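Local coordinates for protein profilin (Schizosaccharomyces pombe, PDB 3D9Y) that binds monomeric actin in a 1:1 complex, restraining or promoting its polymerization according to concentration, and is essential for cytokinesis in fission yeast, at residues W3-V7 / W31-A35; L11-I17 / E110-T115; L47-F51 / E75-I79. The contacts are given in a common frame with arbitrary orientation. Residue numbers count along the deposited sequence, not the author numbering.

Contact 1 of 3, residues W3-V7 / W31-A35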
loop_
_atom_site.group_PDB
_atom_site.type_symbol
_atom_site.label_atom_id
_atom_site.label_comp_id
_atom_site.label_asym_id
_atom_site.label_seq_id
_atom_site.Cartn_x
_atom_site.Cartn_y
_atom_site.Cartn_z
ATOM N N TRP A 3 -12.491 -1.781 -9.135
ATOM C CA TRP A 3 -11.310 -1.572 -8.303
ATOM C C TRP A 3 -10.743 -0.164 -8.459
ATOM O O TRP A 3 -10.250 0.398 -7.483
ATOM C CB TRP A 3 -10.243 -2.633 -8.581
ATOM C CG TRP A 3 -10.679 -3.977 -8.109
ATOM C CD1 TRP A 3 -11.106 -5.012 -8.876
ATOM C CD2 TRP A 3 -10.777 -4.416 -6.749
ATOM N NE1 TRP A 3 -11.447 -6.080 -8.086
ATOM C CE2 TRP A 3 -11.249 -5.745 -6.774
ATOM C CE3 TRP A 3 -10.497 -3.823 -5.517
ATOM C CZ2 TRP A 3 -11.459 -6.488 -5.612
ATOM C CZ3 TRP A 3 -10.701 -4.563 -4.359
ATOM C CH2 TRP A 3 -11.175 -5.882 -4.415
ATOM N N GLN A 4 -10.812 0.402 -9.669
ATOM C CA GLN A 4 -10.330 1.772 -9.888
ATOM C C GLN A 4 -11.082 2.777 -9.011
ATOM O O GLN A 4 -10.506 3.762 -8.567
ATOM C CB GLN A 4 -10.420 2.176 -11.363
ATOM C CG GLN A 4 -9.716 3.502 -11.688
ATOM C CD GLN A 4 -8.222 3.474 -11.360
ATOM O OE1 GLN A 4 -7.552 2.475 -11.584
ATOM N NE2 GLN A 4 -7.703 4.575 -10.831
ATOM N N ALA A 5 -12.365 2.523 -8.770
ATOM C CA ALA A 5 -13.179 3.405 -7.935
ATOM C C ALA A 5 -12.703 3.403 -6.488
ATOM O O ALA A 5 -12.822 4.403 -5.790
ATOM C CB ALA A 5 -14.617 2.999 -7.993
ATOM N N TYR A 6 -12.201 2.264 -6.031
ATOM C CA TYR A 6 -11.595 2.193 -4.707
ATOM C C TYR A 6 -10.373 3.116 -4.627
ATOM O O TYR A 6 -10.168 3.809 -3.635
ATOM C CB TYR A 6 -11.241 0.739 -4.350
ATOM C CG TYR A 6 -12.406 -0.044 -3.791
ATOM C CD1 TYR A 6 -12.668 -0.052 -2.430
ATOM C CD2 TYR A 6 -13.243 -0.784 -4.621
ATOM C CE1 TYR A 6 -13.737 -0.767 -1.906
ATOM C CE2 TYR A 6 -14.312 -1.506 -4.108
ATOM C CZ TYR A 6 -14.555 -1.488 -2.749
ATOM O OH TYR A 6 -15.607 -2.200 -2.227
ATOM N N VAL A 7 -9.568 3.146 -5.679
ATOM C CA VAL A 7 -8.397 4.018 -5.705
ATOM C C VAL A 7 -8.808 5.493 -5.762
ATOM O O VAL A 7 -8.389 6.300 -4.927
ATOM C CB VAL A 7 -7.463 3.660 -6.894
ATOM C CG1 VAL A 7 -6.449 4.768 -7.147
ATOM C CG2 VAL A 7 -6.764 2.343 -6.621
ATOM N N TRP A 31 -4.587 -4.779 -9.752
ATOM C CA TRP A 31 -6.015 -4.687 -10.041
ATOM C C TRP A 31 -6.485 -3.261 -10.343
ATOM O O TRP A 31 -7.452 -3.076 -11.089
ATOM C CB TRP A 31 -6.830 -5.269 -8.886
ATOM C CG TRP A 31 -6.614 -6.743 -8.633
ATOM C CD1 TRP A 31 -5.923 -7.632 -9.413
ATOM C CD2 TRP A 31 -7.144 -7.497 -7.544
ATOM N NE1 TRP A 31 -5.971 -8.887 -8.853
ATOM C CE2 TRP A 31 -6.719 -8.829 -7.706
ATOM C CE3 TRP A 31 -7.934 -7.170 -6.437
ATOM C CZ2 TRP A 31 -7.061 -9.835 -6.803
ATOM C CZ3 TRP A 31 -8.270 -8.168 -5.544
ATOM C CH2 TRP A 31 -7.832 -9.481 -5.728
ATOM N N ALA A 32 -5.815 -2.263 -9.765
ATOM C CA ALA A 32 -6.133 -0.846 -9.994
ATOM C C ALA A 32 -4.969 0.045 -9.565
ATOM O O ALA A 32 -4.206 -0.314 -8.684
ATOM C CB ALA A 32 -7.364 -0.462 -9.230
ATOM N N ALA A 33 -4.858 1.230 -10.156
ATOM C CA ALA A 33 -3.763 2.143 -9.827
ATOM C C ALA A 33 -4.088 3.551 -10.293
ATOM O O ALA A 33 -4.810 3.723 -11.270
ATOM C CB ALA A 33 -2.469 1.666 -10.450
ATOM N N SER A 34 -3.565 4.545 -9.578
ATOM C CA SER A 34 -3.687 5.944 -9.963
ATOM C C SER A 34 -2.673 6.320 -11.046
ATOM O O SER A 34 -1.738 5.571 -11.324
ATOM C CB SER A 34 -3.534 6.859 -8.744
ATOM O OG SER A 34 -2.293 6.683 -8.097
ATOM N N ALA A 35 -2.879 7.491 -11.649
ATOM C CA ALA A 35 -2.077 7.949 -12.784
ATOM C C ALA A 35 -0.633 8.198 -12.401
ATOM O O ALA A 35 -0.361 9.035 -11.503
ATOM C CB ALA A 35 -2.675 9.221 -13.368
#
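The side-chain amide of Q4 reads the edge of a β-strand as a neighbouring strand would. A33 N donates to Q4 OE1 (3.3 Å) and Q4 NE2 donates to A33 O (3.0 Å), so one carboxamide serves both backbone polar groups of a single residue. Q4 OE1 also lies 3.0 Å from A33 O, but these are two acceptors and do not bond. Q4 NE2 is also hydrogen-bonded to D8 OD1.

Beneath Q4 the helix rests on A32, whose methyl CB points at the helix backbone and lies 3.5 Å from W3 C. The small side chain lets the axes of helix 3-7 and strand 31-33 approach to 7.0 Å, with their directions 34° apart. V7 fills in beyond it: CG2 is 3.9 Å from A32 CB, and CG1 is 3.8 Å from S34 N. At the other end the indoles of W3 and W31 meet obliquely, with W3 CZ2 3.6 Å from W31 CZ3, six-membered ring centroids 4.9 Å apart and planes at 47°. A glycerol lies beside W31. In profilins the aromatic groove between the N- and C-terminal helices binds poly-L-proline; W3, on the first helix, and W31, on the strand beside it, are consistent with such a site.

Strand 30-33 is the last of the sheet on this side. W31 and A32 face I22 together in a classic β bulge, the side chains of W3, Y6 and V7 reach I22 of strand 19-24, and Y6 packs on L118, Y121 and L122 of helix 108-125.

Contact 2 of 3, residues L11-I17 / E110-T115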
loop_
_atom_site.group_PDB
_atom_site.type_symbol
_atom_site.label_atom_id
_atom_site.label_comp_id
_atom_site.label_asym_id
_atom_site.label_seq_id
_atom_site.Cartn_x
_atom_site.Cartn_y
_atom_site.Cartn_z
ATOM N N LEU A 11 -9.733 6.336 -1.829
ATOM C CA LEU A 11 -8.427 6.738 -1.296
ATOM C C LEU A 11 -8.046 8.156 -1.726
ATOM O O LEU A 11 -7.933 9.038 -0.884
ATOM C CB LEU A 11 -7.358 5.710 -1.675
ATOM C CG LEU A 11 -7.594 4.306 -1.092
ATOM C CD1 LEU A 11 -6.627 3.278 -1.649
ATOM C CD2 LEU A 11 -7.536 4.308 0.423
ATOM N N LEU A 12 -7.843 8.390 -3.018
ATOM C CA LEU A 12 -7.528 9.752 -3.485
ATOM C C LEU A 12 -8.604 10.789 -3.128
ATOM O O LEU A 12 -8.282 11.957 -2.851
ATOM C CB LEU A 12 -7.268 9.783 -4.990
ATOM C CG LEU A 12 -6.149 8.915 -5.560
ATOM C CD1 LEU A 12 -5.890 9.260 -7.005
ATOM C CD2 LEU A 12 -4.907 9.064 -4.758
ATOM N N GLY A 13 -9.867 10.371 -3.129
ATOM C CA GLY A 13 -10.972 11.281 -2.862
ATOM C C GLY A 13 -10.982 11.852 -1.451
ATOM O O GLY A 13 -11.671 12.834 -1.193
ATOM N N THR A 14 -10.213 11.246 -0.545
ATOM C CA THR A 14 -10.116 11.745 0.824
ATOM C C THR A 14 -9.308 13.037 0.946
ATOM O O THR A 14 -9.446 13.755 1.934
ATOM C CB THR A 14 -9.447 10.727 1.755
ATOM O OG1 THR A 14 -8.059 10.575 1.384
ATOM C CG2 THR A 14 -10.181 9.387 1.704
ATOM N N GLY A 15 -8.413 13.296 -0.008
ATOM C CA GLY A 15 -7.521 14.455 0.077
ATOM C C GLY A 15 -6.276 14.228 0.924
ATOM O O GLY A 15 -5.433 15.120 1.037
ATOM N N LYS A 16 -6.139 13.031 1.500
ATOM C CA LYS A 16 -5.026 12.706 2.396
ATOM C C LYS A 16 -4.005 11.751 1.760
ATOM O O LYS A 16 -2.885 11.610 2.256
ATOM C CB LYS A 16 -5.553 12.065 3.687
ATOM C CG LYS A 16 -6.713 12.792 4.384
ATOM C CD LYS A 16 -6.293 14.010 5.156
ATOM C CE LYS A 16 -7.476 14.542 5.988
ATOM N NZ LYS A 16 -7.105 15.673 6.867
ATOM N N ILE A 17 -4.418 11.068 0.695
ATOM C CA ILE A 17 -3.616 10.072 0.012
ATOM C C ILE A 17 -3.536 10.508 -1.431
ATOM O O ILE A 17 -4.563 10.634 -2.075
ATOM C CB ILE A 17 -4.273 8.694 0.109
ATOM C CG1 ILE A 17 -4.173 8.192 1.555
ATOM C CG2 ILE A 17 -3.629 7.701 -0.870
ATOM C CD1 ILE A 17 -5.078 7.008 1.880
ATOM N N GLU A 110 -2.994 9.371 9.894
ATOM C CA GLU A 110 -4.172 9.575 9.038
ATOM C C GLU A 110 -4.212 8.630 7.848
ATOM O O GLU A 110 -5.217 7.985 7.615
ATOM C CB GLU A 110 -4.230 11.004 8.499
ATOM C CG GLU A 110 -4.763 12.015 9.468
ATOM C CD GLU A 110 -4.776 13.404 8.864
ATOM O OE1 GLU A 110 -3.681 13.882 8.477
ATOM O OE2 GLU A 110 -5.874 14.004 8.779
ATOM N N ALA A 111 -3.114 8.558 7.096
ATOM C CA ALA A 111 -3.057 7.679 5.926
ATOM C C ALA A 111 -3.186 6.221 6.350
ATOM O O ALA A 111 -3.895 5.445 5.704
ATOM C CB ALA A 111 -1.769 7.896 5.144
ATOM N N ALA A 112 -2.527 5.848 7.443
ATOM C CA ALA A 112 -2.678 4.492 7.971
ATOM C C ALA A 112 -4.125 4.179 8.346
ATOM O O ALA A 112 -4.643 3.119 8.003
ATOM C CB ALA A 112 -1.773 4.283 9.164
ATOM N N LYS A 113 -4.777 5.088 9.068
ATOM C CA LYS A 113 -6.145 4.845 9.550
ATOM C C LYS A 113 -7.105 4.651 8.376
ATOM O O LYS A 113 -7.904 3.718 8.364
ATOM C CB LYS A 113 -6.621 5.993 10.449
ATOM C CG LYS A 113 -6.033 5.939 11.862
ATOM C CD LYS A 113 -6.097 7.294 12.582
ATOM C CE LYS A 113 -5.266 7.299 13.857
ATOM N NZ LYS A 113 -4.875 8.678 14.292
ATOM N N ILE A 114 -6.984 5.506 7.364
ATOM C CA ILE A 114 -7.835 5.396 6.173
ATOM C C ILE A 114 -7.611 4.056 5.447
ATOM O O ILE A 114 -8.564 3.338 5.134
ATOM C CB ILE A 114 -7.569 6.584 5.211
ATOM C CG1 ILE A 114 -8.116 7.872 5.822
ATOM C CG2 ILE A 114 -8.195 6.347 3.812
ATOM C CD1 ILE A 114 -7.523 9.122 5.270
ATOM N N THR A 115 -6.347 3.719 5.213
ATOM C CA THR A 115 -5.999 2.528 4.412
ATOM C C THR A 115 -6.313 1.242 5.177
ATOM O O THR A 115 -6.876 0.301 4.604
ATOM C CB THR A 115 -4.601 2.612 3.824
ATOM O OG1 THR A 115 -4.296 3.825 3.242
ATOM C CG2 THR A 115 -4.146 1.437 3.178
#
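A single salt bridge links the turn after helix 3-12 to helix 108-125: K16 NZ donates to E110 OE2 at 2.8 Å. The other carboxylate oxygen, E110 OE1, is taken by the backbone N of L107, just before helix 108-125, so both oxygens are engaged. T14 organises the turn. Its OG1 donates to L11 O (2.7 Å) and accepts from K16 N (3.1 Å), the latter forming an ST turn, while L11 O also receives T14 N and L12 O receives G15 N in a type I β turn. The positive phi of G15 (83°) then swings the chain so that K16 and I17 face helix 110-115.

On that helix T115 OG1 donates to A111 O (3.0 Å) and is also hydrogen-bonded to S100 OG of strand 96-102, so a hydroxyl set in apolar surroundings is satisfied. I17 CD1 packs 3.5 Å from T115 OG1 and 3.7 Å from I114 CG2; L11 CD2 lies 4.0 Å from I114 CG2, and K16 CG lies 3.9 Å from I114 CD1. In this part of the profilin fold, where the terminal helices share a sheet face, aliphatic packing lies inside and the ion pair at the margin, with the polar groups nearer the interior supplied locally or by the sheet.

Contact 3 of 3, residues L47-F51 / E75-I79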
loop_
_atom_site.group_PDB
_atom_site.type_symbol
_atom_site.label_atom_id
_atom_site.label_comp_id
_atom_site.label_asym_id
_atom_site.label_seq_id
_atom_site.Cartn_x
_atom_site.Cartn_y
_atom_site.Cartn_z
ATOM N N LEU A 47 6.792 -7.154 -2.698
ATOM C CA LEU A 47 5.948 -6.694 -1.605
ATOM C C LEU A 47 5.125 -7.857 -1.056
ATOM O O LEU A 47 4.998 -8.014 0.161
ATOM C CB LEU A 47 5.037 -5.551 -2.083
ATOM C CG LEU A 47 4.114 -4.900 -1.061
ATOM C CD1 LEU A 47 4.900 -4.207 0.040
ATOM C CD2 LEU A 47 3.169 -3.915 -1.736
ATOM N N ALA A 48 4.589 -8.681 -1.955
ATOM C CA ALA A 48 3.813 -9.853 -1.552
ATOM C C ALA A 48 4.657 -10.809 -0.704
ATOM O O ALA A 48 4.200 -11.296 0.330
ATOM C CB ALA A 48 3.240 -10.565 -2.775
ATOM N N ALA A 49 5.887 -11.068 -1.139
ATOM C CA ALA A 49 6.823 -11.892 -0.366
ATOM C C ALA A 49 7.140 -11.279 1.003
ATOM O O ALA A 49 7.313 -12.000 1.987
ATOM C CB ALA A 49 8.104 -12.118 -1.152
ATOM N N GLY A 50 7.203 -9.949 1.067
ATOM C CA GLY A 50 7.406 -9.234 2.329
ATOM C C GLY A 50 6.401 -9.562 3.420
ATOM O O GLY A 50 6.763 -9.705 4.581
ATOM N N PHE A 51 5.127 -9.682 3.059
ATOM C CA PHE A 51 4.107 -9.996 4.059
ATOM C C PHE A 51 4.298 -11.399 4.643
ATOM O O PHE A 51 3.876 -11.668 5.766
ATOM C CB PHE A 51 2.700 -9.838 3.470
ATOM C CG PHE A 51 2.304 -8.410 3.269
ATOM C CD1 PHE A 51 1.951 -7.621 4.356
ATOM C CD2 PHE A 51 2.305 -7.842 2.004
ATOM C CE1 PHE A 51 1.585 -6.283 4.176
ATOM C CE2 PHE A 51 1.930 -6.498 1.829
ATOM C CZ PHE A 51 1.587 -5.733 2.911
ATOM N N GLU A 75 4.661 -6.012 9.752
ATOM C CA GLU A 75 4.030 -7.157 10.390
ATOM C C GLU A 75 3.229 -7.903 9.300
ATOM O O GLU A 75 3.260 -7.520 8.109
ATOM C CB GLU A 75 3.090 -6.720 11.534
ATOM C CG GLU A 75 3.365 -5.362 12.164
ATOM C CD GLU A 75 2.189 -4.802 12.942
ATOM O OE1 GLU A 75 1.155 -4.436 12.326
ATOM O OE2 GLU A 75 2.294 -4.701 14.181
ATOM N N GLY A 76 2.500 -8.935 9.702
ATOM C CA GLY A 76 1.816 -9.812 8.749
ATOM C C GLY A 76 0.747 -9.164 7.900
ATOM O O GLY A 76 0.361 -9.707 6.852
ATOM N N ARG A 77 0.209 -8.045 8.363
ATOM C CA ARG A 77 -0.866 -7.353 7.653
ATOM C C ARG A 77 -0.497 -5.940 7.180
ATOM O O ARG A 77 -1.135 -5.399 6.282
ATOM C CB ARG A 77 -2.096 -7.268 8.567
ATOM C CG ARG A 77 -2.993 -6.096 8.250
ATOM C CD ARG A 77 -4.237 -6.051 9.057
ATOM N NE ARG A 77 -5.330 -5.577 8.220
ATOM C CZ ARG A 77 -6.158 -6.374 7.546
ATOM N NH1 ARG A 77 -6.016 -7.699 7.567
ATOM N NH2 ARG A 77 -7.127 -5.841 6.825
ATOM N N SER A 78 0.534 -5.354 7.773
ATOM C CA SER A 78 0.832 -3.932 7.587
ATOM C C SER A 78 2.333 -3.716 7.373
ATOM O O SER A 78 3.144 -4.204 8.166
ATOM C CB SER A 78 0.368 -3.155 8.825
ATOM O OG SER A 78 -1.012 -3.343 9.082
ATOM N N ILE A 79 2.684 -3.031 6.280
ATOM C CA ILE A 79 4.069 -2.624 5.962
ATOM C C ILE A 79 4.037 -1.137 5.624
ATOM O O ILE A 79 3.379 -0.738 4.669
ATOM C CB ILE A 79 4.630 -3.411 4.774
ATOM C CG1 ILE A 79 4.810 -4.882 5.162
ATOM C CG2 ILE A 79 5.983 -2.806 4.302
ATOM C CD1 ILE A 79 5.135 -5.801 4.020
#
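I79 CD1 sits over one face of the F51 ring, 3.6 Å from the ring centroid and only 10° off the normal, a CH-π contact near its ideal geometry. I79 CD1 also lies 4.0 Å from G50 C and 4.3 Å from L47 CD1, so the tip of I79 packs against L47, G50 and F51 on one side of the helix. At G50 a β-carbon would be only 3.5 Å from I79 CD1, so glycine leaves the approach unhindered. The ring also meets the backbone of the turn, F51 CD1 lying 3.6 Å from G76 O and F51 CE1 3.6 Å from R77 O, and at its edge S78 N is 3.9 Å from F51 CE1. No hydrogen bond joins the two segments.

Residues 75-78 are the tight turn of a β-hairpin, closed by E75 N to S78 O (2.8 Å), that joins strand 67-74 to strand 78-83. Helix 41-52 lies across the central profilin sheet on the face opposite helix 108-125, and neighbouring residues of the strand serve the two sides: I79 points to F51, whereas S78 OG is hydrogen-bonded to E116 of helix 108-125. R77 also turns that way, packing on A119 and V123. On the helix 41-52 side, F51 continues onto C90 and A92 of strand 86-92 and I97 of strand 96-102, while L47 reaches V99 and L64.

In the fold
Contacts 1 and 2 share helix 3-12, and both are partly buried; they touch through V7 O and L12 N (2.9 Å, a probable hydrogen bond). The first sets the helix on edge strand 30-33; the second ties its end to helix 108-125. Contact 3 lies on the other side of the chain's centre, about 20 Å from contact 1 and 19 Å from contact 2 between centres, and holds helix 41-52 to the opposite face of the sheet. Chemistry follows place: contacts 1 and 2 add an amide-backbone pair and a salt bridge to their apolar packing, whereas buried contact 3 has no cross-segment hydrogen bond.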